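Local structure of cytochrome C-type biogenesis protein ccmF (Thermus thermophilus, 6ZMQ) at residues A109-I114 against T158-F163. The protein is a heme-binding membrane protein of cytochrome c maturation, the cytochrome c heme lyase, which probably also takes part in moving heme across the membrane. Numbering follows the deposited sequence.
Sequences ALEGSI and TIASPF
Glu-111 lays the aliphatic part of its side chain against the backbone of Ala-160 to Pro-162. Glu-111 CB rests 3.5 Å from Pro-162 N. CG of Glu-111, anti to its carbonyl carbon (chi1 -52°), comes 3.5 Å from Ala-160 O. The same Glu-111 CG lies 3.6 Å from Ser-161 O. The chain then bends at chi2 (94°), and Glu-111 OE2 stays 4.1 Å from Ser-161 O, both normally acceptors. No hydrogen bond crosses between the two segments, so the contact is one of van der Waals packing, with methylenes rather than charge meeting the loop.

Two branched side chains from the same helix approach Ala-160. Leu-110 reaches its methyl, CD2 lying 3.9 Å from Ala-160 CB. Ile-114 brings CD1 to 3.8 Å from Ala-160 O, with Ala-160 CB a little farther off. Pro-162 packs its ring against the root of the glutamate, its CD 3.8 Å from Glu-111 CB. An alanine at Glu-111 lacks CG and the carboxylate, which would probably open a gap beside the carbonyls of Ala-160 and Ser-161.

This helix-to-loop packing, away from the heme sites, joins the first turn of helix 110-129, whose N-cap position is held by Ala-109, to the loop leaving helix 135-157, where Thr-158 touches a bound phosphatidylethanolamine. Met-156 of helix 135-157 touches Ile-114 and Pro-162, Leu-75 of helix 61-81 meets Pro-162, and Tyr-88 of helix 87-92 lies against Glu-111.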
loop_
_atom_site.group_PDB
_atom_site.type_symbol
_atom_site.label_atom_id
_atom_site.label_comp_id
_atom_site.label_asym_id
_atom_site.label_seq_id
_atom_site.Cartn_x
_atom_site.Cartn_y
_atom_site.Cartn_z
ATOM N N ALA A 109 -17.847 -5.026 -1.389
ATOM C CA ALA A 109 -17.898 -5.374 0.022
ATOM C C ALA A 109 -17.041 -6.616 0.275
ATOM O O ALA A 109 -16.158 -6.951 -0.515
ATOM C CB ALA A 109 -19.338 -5.552 0.493
ATOM N N LEU A 110 -17.302 -7.295 1.399
ATOM C CA LEU A 110 -16.324 -8.202 2.006
ATOM C C LEU A 110 -16.145 -9.494 1.202
ATOM O O LEU A 110 -15.013 -9.883 0.885
ATOM C CB LEU A 110 -16.734 -8.481 3.461
ATOM C CG LEU A 110 -15.913 -9.282 4.489
ATOM C CD1 LEU A 110 -16.311 -8.815 5.880
ATOM C CD2 LEU A 110 -16.071 -10.800 4.415
ATOM N N GLU A 111 -17.251 -10.206 0.936
ATOM C CA GLU A 111 -17.203 -11.556 0.360
ATOM C C GLU A 111 -16.638 -11.579 -1.066
ATOM O O GLU A 111 -15.829 -12.452 -1.419
ATOM C CB GLU A 111 -18.599 -12.180 0.402
ATOM C CG GLU A 111 -19.290 -12.164 1.772
ATOM C CD GLU A 111 -20.210 -10.972 1.987
ATOM O OE1 GLU A 111 -20.166 -10.381 3.086
ATOM O OE2 GLU A 111 -20.979 -10.628 1.063
ATOM N N GLY A 112 -17.060 -10.628 -1.904
ATOM C CA GLY A 112 -16.460 -10.499 -3.223
ATOM C C GLY A 112 -14.996 -10.101 -3.180
ATOM O O GLY A 112 -14.203 -10.538 -4.023
ATOM N N SER A 113 -14.606 -9.304 -2.181
ATOM C CA SER A 113 -13.208 -8.899 -2.088
ATOM C C SER A 113 -12.324 -10.044 -1.619
ATOM O O SER A 113 -11.172 -10.145 -2.051
ATOM C CB SER A 113 -13.048 -7.682 -1.181
ATOM O OG SER A 113 -13.572 -7.912 0.109
ATOM N N ILE A 114 -12.839 -10.936 -0.764
ATOM C CA ILE A 114 -12.011 -12.095 -0.439
ATOM C C ILE A 114 -12.030 -13.111 -1.578
ATOM O O ILE A 114 -11.085 -13.897 -1.708
ATOM C CB ILE A 114 -12.364 -12.739 0.920
ATOM C CG1 ILE A 114 -13.851 -13.003 1.085
ATOM C CG2 ILE A 114 -11.893 -11.864 2.062
ATOM C CD1 ILE A 114 -14.173 -14.191 1.966
ATOM N N THR A 158 -17.509 -21.560 4.514
ATOM C CA THR A 158 -18.362 -21.860 5.668
ATOM C C THR A 158 -18.940 -20.570 6.249
ATOM O O THR A 158 -20.098 -20.533 6.676
ATOM C CB THR A 158 -17.629 -22.702 6.737
ATOM O OG1 THR A 158 -18.478 -22.861 7.882
ATOM C CG2 THR A 158 -16.283 -22.102 7.193
ATOM N N ILE A 159 -18.145 -19.512 6.252
ATOM C CA ILE A 159 -18.535 -18.175 6.659
ATOM C C ILE A 159 -18.361 -17.326 5.404
ATOM O O ILE A 159 -17.756 -17.816 4.447
ATOM C CB ILE A 159 -17.652 -17.739 7.854
ATOM C CG1 ILE A 159 -18.403 -16.938 8.909
ATOM C CG2 ILE A 159 -16.393 -17.010 7.434
ATOM C CD1 ILE A 159 -17.478 -16.586 10.054
ATOM N N ALA A 160 -19.036 -16.163 5.337
ATOM C CA ALA A 160 -18.707 -15.056 4.410
ATOM C C ALA A 160 -18.754 -15.445 2.927
ATOM O O ALA A 160 -17.778 -15.276 2.193
ATOM C CB ALA A 160 -17.345 -14.447 4.755
ATOM N N SER A 161 -19.866 -16.025 2.495
ATOM C CA SER A 161 -19.994 -16.462 1.111
ATOM C C SER A 161 -20.583 -15.373 0.226
ATOM O O SER A 161 -21.544 -14.705 0.627
ATOM C CB SER A 161 -20.835 -17.735 1.024
ATOM O OG SER A 161 -21.409 -17.869 -0.263
ATOM N N PRO A 162 -20.003 -15.122 -0.951
ATOM C CA PRO A 162 -20.650 -14.208 -1.910
ATOM C C PRO A 162 -21.978 -14.708 -2.472
ATOM O O PRO A 162 -22.859 -13.887 -2.762
ATOM C CB PRO A 162 -19.586 -14.055 -3.009
ATOM C CG PRO A 162 -18.692 -15.231 -2.851
ATOM C CD PRO A 162 -18.665 -15.541 -1.400
ATOM N N PHE A 163 -22.164 -16.017 -2.618
ATOM C CA PHE A 163 -23.308 -16.559 -3.359
ATOM C C PHE A 163 -24.407 -17.070 -2.420
ATOM O O PHE A 163 -24.669 -18.266 -2.305
ATOM C CB PHE A 163 -22.829 -17.643 -4.316
ATOM C CG PHE A 163 -21.637 -17.232 -5.133
ATOM C CD1 PHE A 163 -21.758 -16.257 -6.115
ATOM C CD2 PHE A 163 -20.390 -17.794 -4.891
ATOM C CE1 PHE A 163 -20.660 -15.866 -6.863
ATOM C CE2 PHE A 163 -19.287 -17.408 -5.626
ATOM C CZ PHE A 163 -19.420 -16.445 -6.617
#